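PDB 4W8Z: CRISPR system Cmr subunit Cmr1-1 from Pyrococcus furiosus, which binds RNA and, together with Cmr6, caps the type III-B Cmr ribonucleoprotein complex, which acts in CRISPR defence against invading nucleic acids. Local coordinates for residues E24-T27 with E32-S35; P36-A41 with I80-L85; F127-E132 with L144-L149. One frame throughout, in Å; residues are numbered along the deposited sequence.

How the contacts relate
Following the chain from the N terminus, contact 1 comes first. It closes a short loop of four residues, bringing 32-35 back against 24-27 between strand 8-16 and helix 38-54. Contact 2 opens directly after it and closes a much longer excursion, setting the start of helix 38-54 against strand 79-84. Contact 3 closes the connection from strand 126-133 through the first turns of helix 136-152. The three follow in series, with no nesting or crossing. Contacts 1 and 2 touch where Glu24 packs on Ser37. Contacts 2 and 3 share one antiparallel sheet: backbone pairs Ser81-Val130 and Thr83-Arg128 join their strands, and Ala41 packs on Leu149 between their helices.

Contact 1 of 3, residues E24-T27 with E32-S35; sequences EVLT and EVRS
Thr27 and Val33 meet through a hydroxyl and a backbone carbonyl. Thr27 OG1 lies 3.0 Å from Val33 O and 3.1 Å from Glu24 O. The hydroxyl has one proton to offer and more than one acceptor near it. The OG1 branch stands beside the backbone N of Thr27 (chi1 -42°), between the two carbonyls. The CG2 branch of Thr27 comes 3.5 Å from the same Val33 O. A water 3.2 Å from Thr27 OG1 also makes a weak bond to Ser35 N.

On one flank, Leu26 turns its CB to Val33 CG1 at 3.9 Å. This is the apolar part of the contact. On the other flank, the side chain of Glu24 starts away from 32-35, yet its CG comes 3.2 Å from Ser35 O. Ser35 points its CB at the backbone of Glu24, with CB 3.7 Å from Glu24 N. Its hydroxyl OG is hydrogen-bonded to Leu23 N, just before segment 24-27.

Val33 is the centre of an inverse gamma turn, where the returning chain bends. The fold-back thus rests on the polar cluster round the threonine hydroxyl and one apolar touch, with the water a weak link between Thr27 and Ser35.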
ATOM      1  N   GLU A  24       5.291   4.835 -14.732  1.00 83.37           N
ATOM      2  CA  GLU A  24       4.184   5.700 -15.140  1.00 86.65           C
ATOM      3  C   GLU A  24       4.128   5.879 -16.656  1.00 87.47           C
ATOM      4  O   GLU A  24       3.063   6.120 -17.225  1.00 87.17           O
ATOM      5  CB  GLU A  24       4.290   7.065 -14.464  1.00 91.73           C
ATOM      6  CG  GLU A  24       4.034   7.027 -12.973  1.00102.26           C
ATOM      7  CD  GLU A  24       3.888   8.411 -12.366  1.00114.11           C
ATOM      8  OE1 GLU A  24       2.741   8.901 -12.280  1.00118.17           O
ATOM      9  OE2 GLU A  24       4.916   9.004 -11.971  1.00116.33           O
ATOM     10  N   VAL A  25       5.285   5.756 -17.300  1.00 91.66           N
ATOM     11  CA  VAL A  25       5.386   5.853 -18.749  1.00 91.75           C
ATOM     12  C   VAL A  25       4.513   4.816 -19.455  1.00 90.80           C
ATOM     13  O   VAL A  25       3.840   5.129 -20.437  1.00103.08           O
ATOM     14  CB  VAL A  25       6.854   5.688 -19.213  1.00 95.22           C
ATOM     15  CG1 VAL A  25       6.926   5.500 -20.714  1.00104.91           C
ATOM     16  CG2 VAL A  25       7.684   6.892 -18.791  1.00 97.79           C
ATOM     17  N   LEU A  26       4.511   3.590 -18.940  1.00 80.67           N
ATOM     18  CA  LEU A  26       3.799   2.486 -19.584  1.00 81.02           C
ATOM     19  C   LEU A  26       2.277   2.538 -19.444  1.00 76.46           C
ATOM     20  O   LEU A  26       1.563   1.855 -20.180  1.00 72.14           O
ATOM     21  CB  LEU A  26       4.289   1.146 -19.028  1.00 81.62           C
ATOM     22  CG  LEU A  26       5.759   0.777 -19.217  1.00 83.64           C
ATOM     23  CD1 LEU A  26       5.965  -0.695 -18.894  1.00 78.04           C
ATOM     24  CD2 LEU A  26       6.227   1.096 -20.627  1.00 83.90           C
ATOM     25  N   THR A  27       1.784   3.338 -18.503  1.00 73.20           N
ATOM     26  CA  THR A  27       0.367   3.323 -18.150  1.00 75.19           C
ATOM     27  C   THR A  27      -0.540   3.748 -19.305  1.00 83.46           C
ATOM     28  O   THR A  27      -1.707   3.358 -19.353  1.00 88.07           O
ATOM     29  CB  THR A  27       0.074   4.235 -16.926  1.00 72.97           C
ATOM     30  OG1 THR A  27       1.102   4.078 -15.940  1.00 70.96           O
ATOM     31  CG2 THR A  27      -1.270   3.882 -16.301  1.00 64.29           C
ATOM     32  N   GLU A  32      -3.229  -1.902 -17.121  1.00 79.79           N
ATOM     33  CA  GLU A  32      -2.919  -2.791 -16.002  1.00 76.95           C
ATOM     34  C   GLU A  32      -1.664  -2.306 -15.290  1.00 84.76           C
ATOM     35  O   GLU A  32      -1.525  -2.460 -14.076  1.00 93.90           O
ATOM     36  CB  GLU A  32      -2.730  -4.239 -16.474  1.00 78.04           C
ATOM     37  CG  GLU A  32      -2.207  -5.206 -15.405  1.00 77.64           C
ATOM     38  CD  GLU A  32      -3.225  -5.501 -14.308  1.00 82.38           C
ATOM     39  OE1 GLU A  32      -4.441  -5.333 -14.554  1.00 85.63           O
ATOM     40  OE2 GLU A  32      -2.805  -5.902 -13.196  1.00 78.54           O
ATOM     41  N   VAL A  33      -0.755  -1.710 -16.054  1.00 85.97           N
ATOM     42  CA  VAL A  33       0.495  -1.209 -15.502  1.00 85.04           C
ATOM     43  C   VAL A  33       0.259   0.121 -14.792  1.00 82.67           C
ATOM     44  O   VAL A  33       0.691   1.180 -15.254  1.00 84.63           O
ATOM     45  CB  VAL A  33       1.570  -1.047 -16.598  1.00 77.56           C
ATOM     46  CG1 VAL A  33       2.941  -0.813 -15.978  1.00 72.61           C
ATOM     47  CG2 VAL A  33       1.606  -2.284 -17.472  1.00 73.61           C
ATOM     48  N   ARG A  34      -0.458   0.057 -13.673  1.00 78.86           N
ATOM     49  CA  ARG A  34      -0.605   1.205 -12.788  1.00 84.81           C
ATOM     50  C   ARG A  34       0.647   1.364 -11.939  1.00 77.01           C
ATOM     51  O   ARG A  34       1.149   0.400 -11.365  1.00 77.39           O
ATOM     52  CB  ARG A  34      -1.828   1.059 -11.883  1.00 97.14           C
ATOM     53  CG  ARG A  34      -3.091   1.727 -12.406  1.00105.00           C
ATOM     54  CD  ARG A  34      -3.986   2.184 -11.252  1.00108.80           C
ATOM     55  NE  ARG A  34      -4.191   1.136 -10.250  1.00108.36           N
ATOM     56  CZ  ARG A  34      -3.669   1.148  -9.026  1.00103.66           C
ATOM     57  NH1 ARG A  34      -2.902   2.156  -8.631  1.00106.02           N
ATOM     58  NH2 ARG A  34      -3.919   0.146  -8.192  1.00100.15           N
ATOM     59  N   SER A  35       1.149   2.587 -11.857  1.00 76.51           N
ATOM     60  CA  SER A  35       2.367   2.844 -11.105  1.00 76.68           C
ATOM     61  C   SER A  35       2.231   4.108 -10.268  1.00 76.76           C
ATOM     62  O   SER A  35       2.599   5.193 -10.718  1.00 78.84           O
ATOM     63  CB  SER A  35       3.562   2.957 -12.053  1.00 73.79           C
ATOM     64  OG  SER A  35       4.783   2.988 -11.342  1.00 80.82           O
TER
HETATM   65  O   HOH W   1       0.137   5.578 -13.298  1.00 65.49           O

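Contact 2 of 3, residues P36-A41 with I80-L85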
ATOM      1  N   PRO A  36       1.680   3.972  -9.048  1.00 67.28           N
ATOM      2  CA  PRO A  36       1.556   5.100  -8.121  1.00 63.85           C
ATOM      3  C   PRO A  36       2.891   5.778  -7.843  1.00 75.40           C
ATOM      4  O   PRO A  36       3.867   5.110  -7.489  1.00 80.11           O
ATOM      5  CB  PRO A  36       1.012   4.446  -6.846  1.00 60.61           C
ATOM      6  CG  PRO A  36       0.258   3.259  -7.341  1.00 65.68           C
ATOM      7  CD  PRO A  36       1.039   2.755  -8.518  1.00 65.93           C
ATOM      8  N   SER A  37       2.933   7.094  -8.019  1.00 80.59           N
ATOM      9  CA  SER A  37       4.119   7.874  -7.696  1.00 72.94           C
ATOM     10  C   SER A  37       4.077   8.220  -6.217  1.00 74.51           C
ATOM     11  O   SER A  37       3.070   7.981  -5.551  1.00 77.44           O
ATOM     12  CB  SER A  37       4.187   9.144  -8.544  1.00 77.19           C
ATOM     13  OG  SER A  37       3.175  10.063  -8.161  1.00 75.57           O
ATOM     14  N   ILE A  38       5.163   8.782  -5.701  1.00 73.47           N
ATOM     15  CA  ILE A  38       5.193   9.210  -4.310  1.00 76.76           C
ATOM     16  C   ILE A  38       4.155  10.304  -4.058  1.00 83.09           C
ATOM     17  O   ILE A  38       3.412  10.246  -3.078  1.00 82.73           O
ATOM     18  CB  ILE A  38       6.589   9.710  -3.913  1.00 76.11           C
ATOM     19  CG1 ILE A  38       7.597   8.567  -4.029  1.00 77.16           C
ATOM     20  CG2 ILE A  38       6.578  10.279  -2.503  1.00 70.44           C
ATOM     21  CD1 ILE A  38       8.965   8.903  -3.482  1.00 80.80           C
ATOM     22  N   LYS A  39       4.094  11.286  -4.955  1.00 80.60           N
ATOM     23  CA  LYS A  39       3.105  12.355  -4.853  1.00 80.37           C
ATOM     24  C   LYS A  39       1.688  11.795  -4.928  1.00 86.01           C
ATOM     25  O   LYS A  39       0.809  12.197  -4.165  1.00 83.02           O
ATOM     26  CB  LYS A  39       3.309  13.395  -5.956  1.00 89.84           C
ATOM     27  CG  LYS A  39       4.701  14.000  -6.003  1.00 97.50           C
ATOM     28  CD  LYS A  39       4.745  15.174  -6.968  1.00 90.29           C
ATOM     29  CE  LYS A  39       6.165  15.649  -7.200  1.00 92.71           C
ATOM     30  NZ  LYS A  39       6.205  16.793  -8.154  1.00102.15           N
ATOM     31  N   GLY A  40       1.477  10.861  -5.850  1.00 88.10           N
ATOM     32  CA  GLY A  40       0.167  10.263  -6.046  1.00 77.77           C
ATOM     33  C   GLY A  40      -0.271   9.413  -4.871  1.00 75.80           C
ATOM     34  O   GLY A  40      -1.437   9.442  -4.470  1.00 75.37           O
ATOM     35  N   ALA A  41       0.669   8.657  -4.313  1.00 69.24           N
ATOM     36  CA  ALA A  41       0.379   7.792  -3.178  1.00 66.68           C
ATOM     37  C   ALA A  41       0.123   8.590  -1.897  1.00 69.39           C
ATOM     38  O   ALA A  41      -0.706   8.197  -1.073  1.00 75.59           O
ATOM     39  CB  ALA A  41       1.511   6.814  -2.969  1.00 71.99           C
ATOM     40  N   ILE A  80       5.631  19.555  -3.255  1.00 84.57           N
ATOM     41  CA  ILE A  80       6.307  18.282  -3.022  1.00 84.34           C
ATOM     42  C   ILE A  80       7.384  18.030  -4.066  1.00 82.73           C
ATOM     43  O   ILE A  80       7.093  17.966  -5.258  1.00 86.05           O
ATOM     44  CB  ILE A  80       5.315  17.105  -3.040  1.00 82.57           C
ATOM     45  CG1 ILE A  80       4.185  17.347  -2.037  1.00 80.40           C
ATOM     46  CG2 ILE A  80       6.040  15.796  -2.760  1.00 73.58           C
ATOM     47  CD1 ILE A  80       3.034  16.377  -2.169  1.00 77.52           C
ATOM     48  N   SER A  81       8.625  17.881  -3.618  1.00 82.52           N
ATOM     49  CA  SER A  81       9.737  17.646  -4.530  1.00 75.61           C
ATOM     50  C   SER A  81      10.370  16.281  -4.294  1.00 75.52           C
ATOM     51  O   SER A  81      10.800  15.970  -3.184  1.00 87.96           O
ATOM     52  CB  SER A  81      10.783  18.747  -4.378  1.00 76.35           C
ATOM     53  OG  SER A  81      10.188  20.021  -4.538  1.00 76.71           O
ATOM     54  N   VAL A  82      10.416  15.466  -5.341  1.00 73.83           N
ATOM     55  CA  VAL A  82      10.972  14.124  -5.237  1.00 75.43           C
ATOM     56  C   VAL A  82      12.115  13.934  -6.228  1.00 83.64           C
ATOM     57  O   VAL A  82      11.907  13.974  -7.440  1.00 92.18           O
ATOM     58  CB  VAL A  82       9.904  13.038  -5.500  1.00 67.97           C
ATOM     59  CG1 VAL A  82      10.453  11.672  -5.147  1.00 62.20           C
ATOM     60  CG2 VAL A  82       8.630  13.320  -4.715  1.00 61.58           C
ATOM     61  N   THR A  83      13.323  13.734  -5.717  1.00 85.41           N
ATOM     62  CA  THR A  83      14.458  13.442  -6.582  1.00 91.03           C
ATOM     63  C   THR A  83      15.101  12.121  -6.178  1.00 87.71           C
ATOM     64  O   THR A  83      15.474  11.935  -5.020  1.00 83.73           O
ATOM     65  CB  THR A  83      15.521  14.567  -6.546  1.00 88.91           C
ATOM     66  OG1 THR A  83      15.892  14.835  -5.191  1.00 89.58           O
ATOM     67  CG2 THR A  83      14.981  15.842  -7.183  1.00 94.20           C
ATOM     68  N   PRO A  84      15.209  11.187  -7.136  1.00 87.95           N
ATOM     69  CA  PRO A  84      15.926   9.931  -6.896  1.00 87.17           C
ATOM     70  C   PRO A  84      17.425  10.178  -6.734  1.00 94.73           C
ATOM     71  O   PRO A  84      17.986  11.035  -7.415  1.00 92.87           O
ATOM     72  CB  PRO A  84      15.627   9.109  -8.150  1.00 84.48           C
ATOM     73  CG  PRO A  84      15.324  10.124  -9.203  1.00 85.59           C
ATOM     74  CD  PRO A  84      14.633  11.247  -8.491  1.00 85.95           C
ATOM     75  N   LEU A  85      18.056   9.440  -5.827  1.00 92.97           N
ATOM     76  CA  LEU A  85      19.475   9.608  -5.554  1.00 85.85           C
ATOM     77  C   LEU A  85      20.262   8.424  -6.096  1.00 90.83           C
ATOM     78  O   LEU A  85      21.494   8.430  -6.113  1.00 91.01           O
ATOM     79  CB  LEU A  85      19.711   9.769  -4.053  1.00 80.42           C
ATOM     80  CG  LEU A  85      18.857  10.865  -3.412  1.00 84.25           C
ATOM     81  CD1 LEU A  85      19.098  10.971  -1.901  1.00 76.31           C
ATOM     82  CD2 LEU A  85      19.091  12.204  -4.104  1.00 81.29           C
TER
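Lys39, Val82 and Ile80 bury the most surface here. Lys39 lies over the strand with its chain fully extended. Its CG is 3.9 Å from Ile80 CG2 and 4.2 Å from Val82 CG2, and the lysine runs past both residues in the opposite direction to their side chains. Ile80 meets it with the CG2 branch, which stands anti to the backbone N, and also touches Leu131 of strand 126-133. The lysine chain continues until CE and NZ are each 3.2 Å from Ile80 O. Its methylenes thus give the apolar packing, while the amino end nears the strand backbone.

Val82 uses both of its branches. CG2 faces the lysine, and CG1 meets the tip of Ile38, whose CD1 is 3.6 Å away. Ile38 reaches there because CG1 stands beside its backbone N (chi1 -63°) and the chain then runs out straight to CD1. Ile38 also touches Val129 and Leu149, which links this surface contact to the interior.

The helix begins at this point. Ser37 is its N-cap, with OG accepting a hydrogen bond from Gly40 N at 3.0 Å.

The capped start of helix 38-54 thus packs on strand 79-84, an outermost strand of the four-stranded antiparallel sheet. The main elements run beta-alpha-beta-beta-alpha-beta (8-16, 38-54, 79-84, 126-133, 136-152, 166-172) with sheet order 2-3-1-4, matching the ferredoxin-like fold of RAMP proteins.

Contact 3 of 3, residues F127-E132 with L144-L149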
ATOM      1  N   PHE A 127      15.628   7.916  -2.288  1.00 77.34           N
ATOM      2  CA  PHE A 127      14.881   9.035  -2.857  1.00 72.45           C
ATOM      3  C   PHE A 127      14.802  10.164  -1.840  1.00 79.93           C
ATOM      4  O   PHE A 127      14.595   9.920  -0.651  1.00 84.72           O
ATOM      5  CB  PHE A 127      13.469   8.603  -3.273  1.00 67.29           C
ATOM      6  CG  PHE A 127      13.442   7.457  -4.250  1.00 68.62           C
ATOM      7  CD1 PHE A 127      13.574   6.149  -3.807  1.00 64.01           C
ATOM      8  CD2 PHE A 127      13.285   7.683  -5.609  1.00 70.11           C
ATOM      9  CE1 PHE A 127      13.561   5.091  -4.697  1.00 61.87           C
ATOM     10  CE2 PHE A 127      13.262   6.628  -6.507  1.00 65.09           C
ATOM     11  CZ  PHE A 127      13.401   5.331  -6.048  1.00 68.12           C
ATOM     12  N   ARG A 128      14.977  11.396  -2.303  1.00 85.02           N
ATOM     13  CA  ARG A 128      14.782  12.556  -1.445  1.00 78.98           C
ATOM     14  C   ARG A 128      13.378  13.108  -1.619  1.00 77.57           C
ATOM     15  O   ARG A 128      12.932  13.347  -2.741  1.00 88.20           O
ATOM     16  CB  ARG A 128      15.808  13.643  -1.748  1.00 87.29           C
ATOM     17  CG  ARG A 128      15.497  14.966  -1.074  1.00 97.51           C
ATOM     18  CD  ARG A 128      16.762  15.628  -0.566  1.00116.89           C
ATOM     19  NE  ARG A 128      17.668  14.648   0.026  1.00127.94           N
ATOM     20  CZ  ARG A 128      18.763  14.957   0.711  1.00120.41           C
ATOM     21  NH1 ARG A 128      19.087  16.228   0.905  1.00124.58           N
ATOM     22  NH2 ARG A 128      19.528  13.995   1.205  1.00120.56           N
ATOM     23  N   VAL A 129      12.676  13.303  -0.509  1.00 72.17           N
ATOM     24  CA  VAL A 129      11.349  13.899  -0.549  1.00 73.49           C
ATOM     25  C   VAL A 129      11.321  15.160   0.303  1.00 78.32           C
ATOM     26  O   VAL A 129      11.628  15.119   1.495  1.00 83.87           O
ATOM     27  CB  VAL A 129      10.265  12.921  -0.057  1.00 70.97           C
ATOM     28  CG1 VAL A 129       8.910  13.600  -0.061  1.00 66.00           C
ATOM     29  CG2 VAL A 129      10.240  11.671  -0.925  1.00 70.07           C
ATOM     30  N   VAL A 130      10.965  16.282  -0.313  1.00 77.52           N
ATOM     31  CA  VAL A 130      10.937  17.561   0.384  1.00 82.15           C
ATOM     32  C   VAL A 130       9.552  18.184   0.289  1.00 87.28           C
ATOM     33  O   VAL A 130       8.971  18.258  -0.796  1.00 89.27           O
ATOM     34  CB  VAL A 130      11.982  18.544  -0.188  1.00 78.43           C
ATOM     35  CG1 VAL A 130      11.861  19.903   0.482  1.00 78.50           C
ATOM     36  CG2 VAL A 130      13.389  17.984  -0.024  1.00 77.66           C
ATOM     37  N   LEU A 131       9.027  18.625   1.429  1.00 81.59           N
ATOM     38  CA  LEU A 131       7.694  19.215   1.491  1.00 76.39           C
ATOM     39  C   LEU A 131       7.768  20.655   1.975  1.00 78.18           C
ATOM     40  O   LEU A 131       8.412  20.940   2.984  1.00 78.75           O
ATOM     41  CB  LEU A 131       6.785  18.403   2.417  1.00 77.52           C
ATOM     42  CG  LEU A 131       6.810  16.882   2.251  1.00 81.52           C
ATOM     43  CD1 LEU A 131       5.971  16.201   3.328  1.00 81.76           C
ATOM     44  CD2 LEU A 131       6.329  16.494   0.863  1.00 85.76           C
ATOM     45  N   GLU A 132       7.109  21.558   1.254  1.00 84.18           N
ATOM     46  CA  GLU A 132       7.113  22.980   1.601  1.00 82.63           C
ATOM     47  C   GLU A 132       5.710  23.576   1.567  1.00 88.17           C
ATOM     48  O   GLU A 132       4.944  23.327   0.635  1.00 87.26           O
ATOM     49  CB  GLU A 132       8.019  23.768   0.649  1.00 83.81           C
ATOM     50  CG  GLU A 132       9.482  23.369   0.685  1.00 84.74           C
ATOM     51  CD  GLU A 132      10.321  24.163  -0.297  1.00 87.28           C
ATOM     52  OE1 GLU A 132      10.972  25.142   0.128  1.00 95.56           O
ATOM     53  OE2 GLU A 132      10.329  23.809  -1.495  1.00 96.58           O
ATOM     54  N   LEU A 144       1.959  13.722   7.586  1.00 66.52           N
ATOM     55  CA  LEU A 144       1.176  12.578   8.037  1.00 62.18           C
ATOM     56  C   LEU A 144       0.894  11.634   6.877  1.00 66.16           C
ATOM     57  O   LEU A 144       1.003  10.416   7.016  1.00 67.66           O
ATOM     58  CB  LEU A 144      -0.131  13.039   8.679  1.00 59.45           C
ATOM     59  CG  LEU A 144      -0.011  13.487  10.136  1.00 65.50           C
ATOM     60  CD1 LEU A 144      -1.239  14.249  10.565  1.00 71.66           C
ATOM     61  CD2 LEU A 144       0.212  12.289  11.045  1.00 68.91           C
ATOM     62  N   SER A 145       0.542  12.206   5.728  1.00 75.96           N
ATOM     63  CA  SER A 145       0.311  11.427   4.515  1.00 68.62           C
ATOM     64  C   SER A 145       1.532  10.602   4.141  1.00 74.01           C
ATOM     65  O   SER A 145       1.429   9.392   3.926  1.00 80.67           O
ATOM     66  CB  SER A 145      -0.062  12.344   3.357  1.00 71.39           C
ATOM     67  OG  SER A 145      -1.300  12.979   3.607  1.00 76.92           O
ATOM     68  N   LEU A 146       2.683  11.263   4.068  1.00 72.56           N
ATOM     69  CA  LEU A 146       3.935  10.594   3.730  1.00 66.62           C
ATOM     70  C   LEU A 146       4.298   9.537   4.765  1.00 66.68           C
ATOM     71  O   LEU A 146       4.765   8.453   4.409  1.00 64.78           O
ATOM     72  CB  LEU A 146       5.071  11.607   3.600  1.00 66.16           C
ATOM     73  CG  LEU A 146       6.466  11.027   3.359  1.00 63.40           C
ATOM     74  CD1 LEU A 146       6.489  10.130   2.138  1.00 61.80           C
ATOM     75  CD2 LEU A 146       7.452  12.150   3.196  1.00 78.56           C
ATOM     76  N   TRP A 147       4.090   9.860   6.040  1.00 61.69           N
ATOM     77  CA  TRP A 147       4.292   8.897   7.116  1.00 63.17           C
ATOM     78  C   TRP A 147       3.455   7.646   6.868  1.00 69.70           C
ATOM     79  O   TRP A 147       3.935   6.526   7.043  1.00 69.40           O
ATOM     80  CB  TRP A 147       3.930   9.503   8.475  1.00 66.51           C
ATOM     81  CG  TRP A 147       4.178   8.569   9.630  1.00 74.33           C
ATOM     82  CD1 TRP A 147       5.278   8.546  10.445  1.00 78.36           C
ATOM     83  CD2 TRP A 147       3.317   7.518  10.092  1.00 74.91           C
ATOM     84  NE1 TRP A 147       5.151   7.551  11.388  1.00 68.26           N
ATOM     85  CE2 TRP A 147       3.959   6.904  11.191  1.00 69.35           C
ATOM     86  CE3 TRP A 147       2.066   7.038   9.685  1.00 73.38           C
ATOM     87  CZ2 TRP A 147       3.396   5.834  11.884  1.00 65.44           C
ATOM     88  CZ3 TRP A 147       1.507   5.973  10.375  1.00 68.56           C
ATOM     89  CH2 TRP A 147       2.173   5.384  11.463  1.00 71.29           C
ATOM     90  N   ALA A 148       2.203   7.852   6.464  1.00 66.87           N
ATOM     91  CA  ALA A 148       1.276   6.752   6.209  1.00 69.22           C
ATOM     92  C   ALA A 148       1.706   5.938   4.989  1.00 70.99           C
ATOM     93  O   ALA A 148       1.610   4.707   4.985  1.00 70.45           O
ATOM     94  CB  ALA A 148      -0.141   7.281   6.023  1.00 63.49           C
ATOM     95  N   LEU A 149       2.182   6.631   3.961  1.00 62.07           N
ATOM     96  CA  LEU A 149       2.668   5.977   2.751  1.00 64.49           C
ATOM     97  C   LEU A 149       3.825   5.021   3.050  1.00 68.82           C
ATOM     98  O   LEU A 149       3.881   3.917   2.514  1.00 67.73           O
ATOM     99  CB  LEU A 149       3.105   7.024   1.723  1.00 70.12           C
ATOM    100  CG  LEU A 149       3.892   6.513   0.516  1.00 69.95           C
ATOM    101  CD1 LEU A 149       3.116   5.416  -0.191  1.00 82.18           C
ATOM    102  CD2 LEU A 149       4.205   7.657  -0.439  1.00 65.20           C
TER
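Segment 127-132 of the strand faces segment 144-149 of the helix, with the nearest alpha carbons, those of Val129 and Leu146, 9.2 Å apart. No hydrogen bond joins the two segments, and the contact is wholly apolar.

Leu146 spans this distance. One methyl, CD2, does the touching on the helix side. It lies 3.9 Å from Val129 CG1 and 4.3 Å from Leu131 CD1. The leucine therefore meets two strand residues that are two positions apart and point to the same side of the sheet. Its CG is anti to the backbone N (chi1 175°), which carries the isobutyl group outward from the helix to the strand. The second torsion (chi2 56°, measured to CD1) then leaves CD2 as the branch that faces the valine.

Val129 offers the CG1 branch. The valine and the leucine point at each other from opposite sides and meet at their ends, methyl to methyl. Leu131 approaches with CD1 at a looser distance, so the valine makes the closer contact. Val130, between these two strand residues, directs its side chain away from the helix. All three touching residues are buried, and together they form part of the hydrophobic layer between sheet and helix.

The strand is held on both sides by backbone hydrogen bonds. Val130 pairs with Ser81 of strand 79-84, and Val129 pairs with Phe12 of strand 8-16. Leu146 also touches Phe12, so the same leucine reaches a neighbouring strand as well. Next to it, helix 38-54 packs against both partners: Met42 meets Leu131, Ala41 meets Leu149, and Trp45 meets Ala148. Trp147 faces another direction and packs on helix 188-206. Helix 136-152 thus packs on the sheet, beside helix 38-54 and against helix 188-206.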